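Local coordinates for protein-glutamine gamma-glutamyltransferase (Pseudomonas aeruginosa PAO1, PDB 6G49), which shows transglutaminase activity in vitro, joining protein glutamine and lysine side chains, and is critical for viability, perhaps through a role linked to the cell wall, at residues F57-E62 against L71-L76; W86-Q91 against Q118-A123; F217-K222 against A244-A249; G269-P274 against L280-D285. One frame throughout, in Å; residues are numbered along the deposited sequence.

Contact 1: residues F57-E62 against L71-L76. With PO4 (phosphate ion), chain H.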
# COMPACT_ATOMS: atom_id res chain seq x y z
N PHE A 57 4.52 -10.41 -12.33
CA PHE A 57 5.87 -9.97 -12.77
C PHE A 57 6.89 -10.93 -12.18
O PHE A 57 6.57 -11.73 -11.31
CB PHE A 57 6.16 -8.49 -12.49
CG PHE A 57 6.16 -8.08 -11.04
CD1 PHE A 57 4.96 -7.84 -10.38
CD2 PHE A 57 7.35 -7.97 -10.35
CE1 PHE A 57 4.98 -7.41 -9.04
CE2 PHE A 57 7.36 -7.55 -9.01
CZ PHE A 57 6.17 -7.27 -8.39
N ARG A 58 8.12 -10.78 -12.67
CA ARG A 58 9.27 -11.54 -12.22
C ARG A 58 10.37 -10.52 -11.95
O ARG A 58 10.40 -9.48 -12.57
CB ARG A 58 9.68 -12.60 -13.23
CG ARG A 58 8.68 -13.73 -13.29
CD ARG A 58 9.00 -14.72 -14.38
NE ARG A 58 8.67 -14.18 -15.68
CZ ARG A 58 9.12 -14.69 -16.82
NH1 ARG A 58 9.91 -15.75 -16.80
NH2 ARG A 58 8.77 -14.15 -17.96
N VAL A 59 11.25 -10.83 -11.02
CA VAL A 59 12.28 -9.89 -10.58
C VAL A 59 13.59 -10.64 -10.37
O VAL A 59 13.62 -11.66 -9.71
CB VAL A 59 11.90 -9.15 -9.27
CG1 VAL A 59 12.95 -8.11 -8.90
CG2 VAL A 59 10.58 -8.49 -9.35
N ARG A 60 14.67 -10.01 -10.81
CA ARG A 60 16.02 -10.52 -10.60
C ARG A 60 16.85 -9.39 -9.95
O ARG A 60 16.97 -8.33 -10.53
CB ARG A 60 16.64 -10.97 -11.92
CG ARG A 60 17.72 -12.02 -11.79
CD ARG A 60 18.06 -12.64 -13.14
NE ARG A 60 17.50 -13.96 -13.36
CZ ARG A 60 16.90 -14.34 -14.49
NH1 ARG A 60 16.75 -13.49 -15.48
NH2 ARG A 60 16.44 -15.56 -14.62
N PHE A 61 17.41 -9.63 -8.77
CA PHE A 61 18.20 -8.64 -8.08
C PHE A 61 19.68 -8.74 -8.51
O PHE A 61 20.14 -9.87 -8.79
CB PHE A 61 18.09 -8.87 -6.57
CG PHE A 61 16.81 -8.29 -5.99
CD1 PHE A 61 15.64 -9.01 -5.92
CD2 PHE A 61 16.83 -6.97 -5.55
CE1 PHE A 61 14.49 -8.42 -5.39
CE2 PHE A 61 15.69 -6.40 -5.00
CZ PHE A 61 14.54 -7.14 -4.92
N GLU A 62 20.39 -7.60 -8.53
CA GLU A 62 21.85 -7.63 -8.79
C GLU A 62 22.58 -8.40 -7.69
O GLU A 62 23.49 -9.21 -7.99
CB GLU A 62 22.36 -6.21 -8.97
CG GLU A 62 21.96 -5.61 -10.30
CD GLU A 62 22.77 -4.41 -10.74
OE1 GLU A 62 23.73 -4.07 -10.02
OE2 GLU A 62 22.42 -3.81 -11.79
N LEU A 71 9.81 -6.75 0.88
CA LEU A 71 9.40 -6.86 -0.50
C LEU A 71 7.97 -6.30 -0.66
O LEU A 71 7.00 -7.02 -0.94
CB LEU A 71 9.48 -8.31 -0.94
CG LEU A 71 10.89 -8.89 -0.91
CD1 LEU A 71 10.84 -10.30 -1.42
CD2 LEU A 71 11.85 -8.05 -1.73
N TYR A 72 7.87 -5.01 -0.43
CA TYR A 72 6.65 -4.23 -0.70
C TYR A 72 6.78 -3.55 -2.05
O TYR A 72 7.43 -2.52 -2.20
CB TYR A 72 6.40 -3.21 0.42
CG TYR A 72 5.84 -3.85 1.66
CD1 TYR A 72 6.66 -4.48 2.57
CD2 TYR A 72 4.49 -3.77 1.97
CE1 TYR A 72 6.15 -5.07 3.69
CE2 TYR A 72 3.96 -4.34 3.12
CZ TYR A 72 4.81 -4.99 4.00
OH TYR A 72 4.28 -5.52 5.13
N TRP A 73 6.12 -4.15 -3.03
CA TRP A 73 6.10 -3.71 -4.42
C TRP A 73 5.00 -2.67 -4.63
O TRP A 73 3.84 -3.08 -4.80
CB TRP A 73 5.97 -4.88 -5.40
CG TRP A 73 6.91 -6.01 -5.16
CD1 TRP A 73 6.63 -7.17 -4.51
CD2 TRP A 73 8.31 -6.08 -5.51
NE1 TRP A 73 7.75 -7.96 -4.43
CE2 TRP A 73 8.77 -7.31 -5.05
CE3 TRP A 73 9.16 -5.21 -6.18
CZ2 TRP A 73 10.11 -7.70 -5.21
CZ3 TRP A 73 10.48 -5.59 -6.35
CH2 TRP A 73 10.90 -6.82 -5.89
N ARG A 74 5.33 -1.39 -4.54
CA ARG A 74 4.34 -0.32 -4.75
C ARG A 74 3.90 -0.32 -6.21
O ARG A 74 4.73 -0.38 -7.13
CB ARG A 74 4.80 1.09 -4.40
CG ARG A 74 3.75 2.19 -4.59
CD ARG A 74 4.22 3.60 -4.21
NE ARG A 74 4.75 3.69 -2.86
CZ ARG A 74 4.38 4.60 -1.97
NH1 ARG A 74 3.62 5.62 -2.36
NH2 ARG A 74 4.76 4.47 -0.70
N ALA A 75 2.57 -0.23 -6.42
CA ALA A 75 1.98 0.03 -7.73
C ALA A 75 1.41 1.43 -7.80
O ALA A 75 1.74 2.21 -8.71
CB ALA A 75 0.94 -0.98 -8.07
N LEU A 76 0.51 1.76 -6.85
CA LEU A 76 -0.13 3.08 -6.89
C LEU A 76 -0.58 3.41 -5.47
O LEU A 76 -0.56 2.58 -4.59
CB LEU A 76 -1.32 3.11 -7.84
CG LEU A 76 -2.57 2.35 -7.43
CD1 LEU A 76 -3.78 2.97 -8.14
CD2 LEU A 76 -2.46 0.86 -7.73
P PO4 H . 14.56 -17.78 -17.15
O1 PO4 H . 15.43 -16.60 -16.58
O2 PO4 H . 14.27 -18.90 -16.16
O3 PO4 H . 13.25 -17.34 -17.79
O4 PO4 H . 15.22 -18.57 -18.27
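Phe-57, Val-59 and Phe-61 pack against the indole of Trp-73, joining strands of two different antiparallel sheets. Strand 55-61 belongs to a six-stranded sheet and strand 72-81 to a larger, curled one. The segment axes are 11.9 Å apart, so side chains alone bridge the gap. Phe-57 makes an edge-to-face (T-shaped) pair with Trp-73. Its ring edge points at the five-membered ring of the indole, with the planes at 80°. The tip atom Phe-57 CZ lies 3.5 Å from Trp-73 CG. Phe-57 reaches this place with CG between its backbone N and carbonyl carbon (chi1 62°). Val-59 adds a CH-pi contact over the six-membered ring of Trp-73, its CG2 4.3 Å from the ring centroid. Phe-61 CZ meets the far end of the indole at Trp-73 CH2, 3.8 Å away. Leu-71 CD2 also approaches Phe-61 CZ, at 4.3 Å. The indole is also held by its polar end, since Trp-73 NE1 donates to Gly-269 O. Phe-122 meets the ring of Phe-57 from strand 120-124. The nearest indole atom to Val-59 CG2 is Trp-73 CH2, at 3.9 Å.

Contact 2: residues W86-Q91 against Q118-A123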
# COMPACT_ATOMS: atom_id res chain seq x y z
N TRP A 86 -11.78 3.04 -2.07
CA TRP A 86 -10.62 3.86 -2.17
C TRP A 86 -10.22 3.98 -3.64
O TRP A 86 -10.37 2.99 -4.43
CB TRP A 86 -9.49 3.27 -1.34
CG TRP A 86 -9.69 3.39 0.14
CD1 TRP A 86 -10.37 2.55 0.98
CD2 TRP A 86 -9.27 4.49 0.95
NE1 TRP A 86 -10.40 3.06 2.24
CE2 TRP A 86 -9.71 4.24 2.27
CE3 TRP A 86 -8.54 5.65 0.67
CZ2 TRP A 86 -9.44 5.10 3.33
CZ3 TRP A 86 -8.28 6.50 1.72
CH2 TRP A 86 -8.73 6.25 3.03
N ALA A 87 -9.79 5.18 -4.06
CA ALA A 87 -9.50 5.38 -5.47
C ALA A 87 -8.34 6.33 -5.70
O ALA A 87 -8.06 7.24 -4.89
CB ALA A 87 -10.71 5.92 -6.22
N GLN A 88 -7.67 6.08 -6.80
CA GLN A 88 -6.56 6.95 -7.28
C GLN A 88 -7.11 8.35 -7.59
O GLN A 88 -8.19 8.47 -8.21
CB GLN A 88 -5.93 6.37 -8.56
CG GLN A 88 -4.75 7.11 -9.09
CD GLN A 88 -4.16 6.43 -10.31
OE1 GLN A 88 -4.87 6.13 -11.28
NE2 GLN A 88 -2.88 6.12 -10.18
N ALA A 89 -6.31 9.33 -7.20
CA ALA A 89 -6.50 10.76 -7.59
C ALA A 89 -5.53 11.09 -8.71
O ALA A 89 -4.48 10.50 -8.86
CB ALA A 89 -6.31 11.63 -6.39
N PRO A 90 -5.77 12.17 -9.48
CA PRO A 90 -4.73 12.67 -10.38
C PRO A 90 -3.46 13.12 -9.67
O PRO A 90 -3.52 13.66 -8.57
CB PRO A 90 -5.41 13.84 -11.08
CG PRO A 90 -6.87 13.68 -10.81
CD PRO A 90 -7.02 12.92 -9.50
N GLN A 91 -2.28 12.98 -10.32
CA GLN A 91 -0.98 13.29 -9.69
C GLN A 91 -0.22 14.30 -10.58
O GLN A 91 -0.59 14.49 -11.77
CB GLN A 91 -0.09 12.04 -9.52
CG GLN A 91 -0.75 10.89 -8.72
CD GLN A 91 -1.01 11.26 -7.27
OE1 GLN A 91 -0.26 12.02 -6.65
NE2 GLN A 91 -2.13 10.79 -6.75
N GLN A 118 -2.77 -1.48 -17.32
CA GLN A 118 -2.73 -0.32 -16.49
C GLN A 118 -1.38 0.37 -16.64
O GLN A 118 -0.37 -0.25 -17.01
CB GLN A 118 -3.02 -0.64 -15.01
CG GLN A 118 -4.36 -1.28 -14.73
CD GLN A 118 -5.51 -0.31 -14.90
OE1 GLN A 118 -5.33 0.86 -15.22
NE2 GLN A 118 -6.70 -0.80 -14.58
N PRO A 119 -1.29 1.68 -16.40
CA PRO A 119 -0.04 2.41 -16.61
C PRO A 119 0.91 2.57 -15.42
O PRO A 119 1.41 3.64 -15.21
CB PRO A 119 -0.59 3.79 -17.01
CG PRO A 119 -1.81 4.01 -16.15
CD PRO A 119 -2.40 2.61 -16.05
N TRP A 120 1.02 1.55 -14.55
CA TRP A 120 1.81 1.57 -13.33
C TRP A 120 2.92 0.54 -13.46
O TRP A 120 2.61 -0.61 -13.84
CB TRP A 120 0.94 1.27 -12.10
CG TRP A 120 -0.32 2.09 -12.15
CD1 TRP A 120 -0.39 3.43 -12.39
CD2 TRP A 120 -1.68 1.64 -11.96
NE1 TRP A 120 -1.70 3.83 -12.39
CE2 TRP A 120 -2.52 2.76 -12.15
CE3 TRP A 120 -2.27 0.41 -11.66
CZ2 TRP A 120 -3.91 2.68 -12.06
CZ3 TRP A 120 -3.65 0.31 -11.62
CH2 TRP A 120 -4.46 1.44 -11.81
N LEU A 121 4.16 0.93 -13.15
CA LEU A 121 5.23 -0.06 -13.03
C LEU A 121 5.39 -0.38 -11.55
O LEU A 121 5.33 0.50 -10.66
CB LEU A 121 6.52 0.50 -13.61
CG LEU A 121 6.51 0.87 -15.10
CD1 LEU A 121 7.94 1.02 -15.61
CD2 LEU A 121 5.72 -0.08 -15.95
N PHE A 122 5.63 -1.65 -11.27
CA PHE A 122 5.78 -2.10 -9.91
C PHE A 122 7.23 -1.93 -9.46
O PHE A 122 8.17 -2.29 -10.20
CB PHE A 122 5.38 -3.57 -9.80
CG PHE A 122 4.08 -3.90 -10.47
CD1 PHE A 122 2.93 -3.21 -10.14
CD2 PHE A 122 4.02 -4.83 -11.50
CE1 PHE A 122 1.76 -3.44 -10.82
CE2 PHE A 122 2.80 -5.14 -12.08
CZ PHE A 122 1.67 -4.45 -11.73
N ALA A 123 7.46 -1.44 -8.24
CA ALA A 123 8.82 -1.27 -7.75
C ALA A 123 8.79 -1.01 -6.26
O ALA A 123 7.84 -0.40 -5.74
CB ALA A 123 9.48 -0.09 -8.44
O HOH W 1 -3.59 5.83 -13.69
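A water joins the two side chains of this contact. It donates to Gln-88 OE1 at 2.7 Å and accepts from Trp-120 NE1 at 3.0 Å. The amide nitrogen of Gln-88 lies beside the same indole N-H, with Gln-88 NE2 3.4 Å from Trp-120 NE1. Both are donors, so no direct bond links them, and the water supplies the acceptor that the indole nitrogen needs. The Gln-88 chain is fully extended, with CG anti to the backbone N (chi1 -177°) and chi2 also near 180°. This carries the amide across to the indole, although Gln-88 CA and Trp-120 CA are 11.6 Å apart. The amide plane stands at 78° to the ring plane. Gln-88 OE1 also lies 3.7 Å from Trp-120 CZ2. Strands 86-87 and 120-124 both pair with strand 72-81 in the large antiparallel sheet. Leu-76 of that strand touches both Gln-88 and Trp-120. His-141 and Gln-143 also touch both Gln-88 and Trp-120. Within its own segment, the indole is packed on by its neighbours: Gln-118 CB and Pro-119 CD lie over one face of the Trp-120 ring.

Contact 3: residues F217-K222 against A244-A249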
# COMPACT_ATOMS: atom_id res chain seq x y z
N PHE A 217 -9.01 -10.14 15.57
CA PHE A 217 -9.13 -9.93 14.12
C PHE A 217 -8.70 -11.20 13.39
O PHE A 217 -7.73 -11.90 13.74
CB PHE A 217 -8.25 -8.73 13.73
CG PHE A 217 -8.90 -7.39 13.99
CD1 PHE A 217 -9.74 -6.82 13.03
CD2 PHE A 217 -8.67 -6.69 15.16
CE1 PHE A 217 -10.36 -5.61 13.25
CE2 PHE A 217 -9.30 -5.50 15.40
CZ PHE A 217 -10.16 -4.95 14.44
N ALA A 218 -9.40 -11.45 12.30
CA ALA A 218 -9.18 -12.50 11.36
C ALA A 218 -8.73 -11.91 10.03
O ALA A 218 -9.33 -10.90 9.52
CB ALA A 218 -10.44 -13.32 11.18
N TYR A 219 -7.77 -12.60 9.42
CA TYR A 219 -7.25 -12.30 8.09
C TYR A 219 -7.75 -13.45 7.21
O TYR A 219 -7.35 -14.58 7.39
CB TYR A 219 -5.73 -12.26 8.09
CG TYR A 219 -5.19 -11.57 6.87
CD1 TYR A 219 -5.48 -10.25 6.64
CD2 TYR A 219 -4.41 -12.24 5.95
CE1 TYR A 219 -5.01 -9.60 5.53
CE2 TYR A 219 -3.92 -11.60 4.83
CZ TYR A 219 -4.23 -10.27 4.64
OH TYR A 219 -3.77 -9.60 3.54
N THR A 220 -8.62 -13.16 6.25
CA THR A 220 -9.29 -14.19 5.45
C THR A 220 -9.50 -13.69 4.01
O THR A 220 -9.82 -12.52 3.78
CB THR A 220 -10.60 -14.61 6.13
OG1 THR A 220 -11.30 -15.53 5.28
CG2 THR A 220 -11.55 -13.47 6.40
N LEU A 221 -9.49 -14.64 3.08
CA LEU A 221 -9.81 -14.40 1.70
C LEU A 221 -11.32 -14.43 1.48
O LEU A 221 -11.73 -14.15 0.38
CB LEU A 221 -9.12 -15.49 0.86
CG LEU A 221 -7.65 -15.24 0.59
CD1 LEU A 221 -6.95 -16.47 0.03
CD2 LEU A 221 -7.49 -14.08 -0.39
N LYS A 222 -12.11 -14.75 2.51
CA LYS A 222 -13.54 -14.78 2.42
C LYS A 222 -14.11 -13.99 3.57
O LYS A 222 -14.79 -14.50 4.44
CB LYS A 222 -14.04 -16.23 2.36
CG LYS A 222 -13.79 -16.91 1.01
CD LYS A 222 -14.85 -17.92 0.59
CE LYS A 222 -15.17 -17.88 -0.89
NZ LYS A 222 -13.96 -17.87 -1.74
N ALA A 244 -7.34 -5.04 2.20
CA ALA A 244 -8.00 -3.72 1.93
C ALA A 244 -8.88 -3.28 3.11
O ALA A 244 -9.00 -2.09 3.38
CB ALA A 244 -8.84 -3.77 0.72
N HIS A 245 -9.51 -4.23 3.83
CA HIS A 245 -10.23 -3.90 5.05
C HIS A 245 -9.29 -3.22 6.04
O HIS A 245 -9.63 -2.16 6.65
CB HIS A 245 -10.87 -5.14 5.73
CG HIS A 245 -11.91 -5.80 4.92
ND1 HIS A 245 -11.61 -6.62 3.86
CD2 HIS A 245 -13.25 -5.74 5.03
CE1 HIS A 245 -12.75 -7.05 3.34
NE2 HIS A 245 -13.77 -6.55 4.05
N TYR A 246 -8.12 -3.79 6.31
CA TYR A 246 -7.23 -3.32 7.32
C TYR A 246 -6.61 -1.98 6.90
O TYR A 246 -6.56 -1.05 7.66
CB TYR A 246 -6.09 -4.32 7.61
CG TYR A 246 -6.61 -5.53 8.36
CD1 TYR A 246 -7.11 -6.64 7.69
CD2 TYR A 246 -6.63 -5.53 9.73
CE1 TYR A 246 -7.70 -7.69 8.36
CE2 TYR A 246 -7.18 -6.60 10.41
CZ TYR A 246 -7.70 -7.68 9.74
OH TYR A 246 -8.23 -8.72 10.49
N ALA A 247 -6.13 -1.92 5.65
CA ALA A 247 -5.46 -0.71 5.16
C ALA A 247 -6.46 0.47 5.11
O ALA A 247 -6.13 1.56 5.53
CB ALA A 247 -4.84 -0.93 3.80
N GLY A 248 -7.63 0.21 4.53
CA GLY A 248 -8.68 1.24 4.39
C GLY A 248 -9.16 1.70 5.72
O GLY A 248 -9.26 2.92 5.99
N ALA A 249 -9.37 0.77 6.66
CA ALA A 249 -9.85 1.20 7.98
C ALA A 249 -8.80 1.98 8.74
O ALA A 249 -9.10 3.02 9.39
CB ALA A 249 -10.32 0.04 8.82
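This contact borders the probable active site of the transglutaminase-like domain, where strand 218-219 meets helix 243-256. The helix begins at Cys-243, the nucleophile by similarity. Tyr-246, one turn into it, reaches across to the strand. Tyr-246 OH donates a hydrogen bond of 2.6 Å to Ala-218 O. The hydroxyl sits well above the carbonyl plane, 72° out of it, while Ala-218 O lies at the edge of the Tyr-246 ring, near its plane. Two aromatic rings border the Tyr-246 ring. Phe-217 CD1 packs 3.7 Å from Tyr-246 CE2, and Phe-217 CB lies 3.2 Å from Tyr-246 OH. Tyr-219 CD1 lies 3.8 Å from Tyr-246 CE1, with the two planes at 51°. CG of Tyr-219 is anti to the backbone N (chi1 -163°), which brings its ring beside that of Tyr-246. The Tyr-219 side chain also comes within about 3 Å of that of Cys-243 and about 4 Å of that of His-287, also an active-site residue by similarity. Phe-212 and Phe-234 extend the aromatic cluster, each meeting Tyr-246 edge-to-face. The buried hydroxyl of Tyr-246 thus has a backbone acceptor, and its bond ties the nucleophile helix to the strand carrying Tyr-219.

Contact 4: residues G269-P274 against L280-D285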
# COMPACT_ATOMS: atom_id res chain seq x y z
N GLY A 269 5.83 -9.58 -1.28
CA GLY A 269 6.49 -10.87 -1.21
C GLY A 269 6.92 -11.34 -2.58
O GLY A 269 7.53 -10.65 -3.35
N GLY A 270 6.66 -12.61 -2.82
CA GLY A 270 7.05 -13.26 -4.05
C GLY A 270 7.50 -14.69 -3.79
O GLY A 270 7.71 -15.09 -2.66
N GLU A 271 7.66 -15.45 -4.86
CA GLU A 271 8.04 -16.84 -4.79
C GLU A 271 9.38 -17.06 -5.50
O GLU A 271 9.52 -16.74 -6.65
CB GLU A 271 6.95 -17.65 -5.48
CG GLU A 271 5.56 -17.52 -4.86
CD GLU A 271 4.83 -16.20 -5.13
OE1 GLU A 271 4.57 -15.85 -6.28
OE2 GLU A 271 4.50 -15.50 -4.16
N LEU A 272 10.35 -17.59 -4.78
CA LEU A 272 11.67 -17.81 -5.34
C LEU A 272 11.82 -19.02 -6.26
O LEU A 272 11.44 -20.11 -5.90
CB LEU A 272 12.67 -17.93 -4.20
CG LEU A 272 14.14 -18.13 -4.54
CD1 LEU A 272 14.68 -16.95 -5.32
CD2 LEU A 272 14.89 -18.28 -3.23
N ASN A 273 12.38 -18.80 -7.45
CA ASN A 273 12.68 -19.88 -8.39
C ASN A 273 14.21 -20.08 -8.38
O ASN A 273 14.96 -19.33 -9.00
CB ASN A 273 12.31 -19.48 -9.80
CG ASN A 273 12.58 -20.57 -10.82
OD1 ASN A 273 13.27 -21.54 -10.50
ND2 ASN A 273 11.94 -20.48 -11.98
N PRO A 274 14.71 -21.04 -7.60
CA PRO A 274 16.16 -21.20 -7.48
C PRO A 274 16.79 -21.74 -8.78
O PRO A 274 17.95 -21.45 -8.98
CB PRO A 274 16.34 -22.20 -6.34
CG PRO A 274 15.03 -22.95 -6.33
CD PRO A 274 13.98 -21.90 -6.66
N LEU A 280 9.18 -14.81 -8.63
CA LEU A 280 7.88 -14.65 -9.25
C LEU A 280 6.97 -13.90 -8.25
O LEU A 280 6.96 -14.22 -7.06
CB LEU A 280 7.27 -16.00 -9.58
CG LEU A 280 8.09 -16.78 -10.60
CD1 LEU A 280 8.92 -17.80 -9.87
CD2 LEU A 280 7.21 -17.43 -11.64
N VAL A 281 6.14 -13.06 -8.81
CA VAL A 281 5.08 -12.39 -8.03
C VAL A 281 3.78 -12.66 -8.76
O VAL A 281 3.61 -12.19 -9.91
CB VAL A 281 5.40 -10.90 -7.84
CG1 VAL A 281 4.29 -10.27 -6.99
CG2 VAL A 281 6.73 -10.69 -7.17
N HIS A 282 2.91 -13.42 -8.12
CA HIS A 282 1.59 -13.74 -8.72
C HIS A 282 0.52 -12.79 -8.20
O HIS A 282 0.71 -12.10 -7.20
CB HIS A 282 1.25 -15.19 -8.40
CG HIS A 282 2.18 -16.18 -9.01
ND1 HIS A 282 3.33 -16.61 -8.34
CD2 HIS A 282 2.10 -16.86 -10.18
CE1 HIS A 282 3.92 -17.53 -9.10
NE2 HIS A 282 3.21 -17.72 -10.23
N GLN A 283 -0.66 -12.89 -8.81
CA GLN A 283 -1.77 -12.01 -8.41
C GLN A 283 -2.13 -12.28 -6.97
O GLN A 283 -2.60 -11.33 -6.25
CB GLN A 283 -2.97 -12.14 -9.36
CG GLN A 283 -2.73 -11.65 -10.76
CD GLN A 283 -2.25 -10.22 -10.89
OE1 GLN A 283 -2.41 -9.44 -9.93
NE2 GLN A 283 -1.77 -9.87 -12.08
N PHE A 284 -1.96 -13.50 -6.43
CA PHE A 284 -2.30 -13.78 -5.05
C PHE A 284 -1.44 -13.00 -4.06
O PHE A 284 -1.79 -12.99 -2.84
CB PHE A 284 -2.33 -15.28 -4.74
CG PHE A 284 -1.06 -16.07 -4.99
CD1 PHE A 284 0.12 -15.85 -4.31
CD2 PHE A 284 -1.04 -17.04 -5.99
CE1 PHE A 284 1.25 -16.60 -4.56
CE2 PHE A 284 0.11 -17.79 -6.25
CZ PHE A 284 1.25 -17.55 -5.55
N ASP A 285 -0.32 -12.44 -4.51
CA ASP A 285 0.54 -11.61 -3.68
C ASP A 285 0.04 -10.16 -3.63
O ASP A 285 0.71 -9.31 -2.98
CB ASP A 285 1.96 -11.64 -4.18
CG ASP A 285 2.63 -13.00 -4.03
OD1 ASP A 285 2.39 -13.64 -3.01
OD2 ASP A 285 3.28 -13.45 -5.01
O HOH W 2 4.52 -13.75 -1.10
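Two acid groups approach unusually closely: Glu-271 OE2 lies 2.5 Å from Asp-285 OD2. So short a distance suggests that one of the acids holds a proton. The pair lies at the open end of the beta hairpin of strands 271-273 and 278-282, at the margin of the six-stranded sheet. The two carboxylates approach from opposite directions and are nearly coplanar, 27° apart. The other oxygen of the glutamate is also engaged, since His-282 ND1 donates to Glu-271 OE1 at 2.5 Å. This bond lies in the imidazole plane and reaches the oxygen on its anti side, 32° out of the carboxylate plane. A bend at chi2 (74°) turns the Glu-271 chain back towards the partner strand. Asp-285 OD2 accepts from His-282 N at 3.1 Å. The ring edge of Phe-284 borders Glu-271 OE2. The backbones are joined by a hydrogen-bonded antiparallel pair, with Glu-271 N to Leu-280 O at 2.6 Å and Leu-280 N to Glu-271 O at 2.8 Å. Gly-270 CA passes 3.2 Å from Leu-280 O. Beside it, a water accepts from Gly-270 N at 3.0 Å and donates to Asp-285 OD1 at 2.9 Å.

How the contacts relate
Contact 1 adjoins both contact 2 and contact 4, which do not touch each other. Contacts 1 and 4 have centres about 10 Å apart and are joined by two probable backbone hydrogen bonds: Leu-71 O lies 2.8 Å from Gly-269 N, and Phe-57 O lies 2.9 Å from Val-281 N. Contact 2 adjoins contact 1 along strand 72-81, where Arg-74 O is 3.1 Å from Ala-123 N. Contact 3 lies further off, its centre 21 to 23 Å from the others, but Trp-86 NE1 of contact 2 touches Gly-248 CA at 3.3 Å. The probable catalytic His-287 relates contacts 1, 3 and 4. The side chain of Asp-285 is about 7 Å from that of His-287, and the side chain of Trp-73 about 8 Å. Contact 2 is remote from this site.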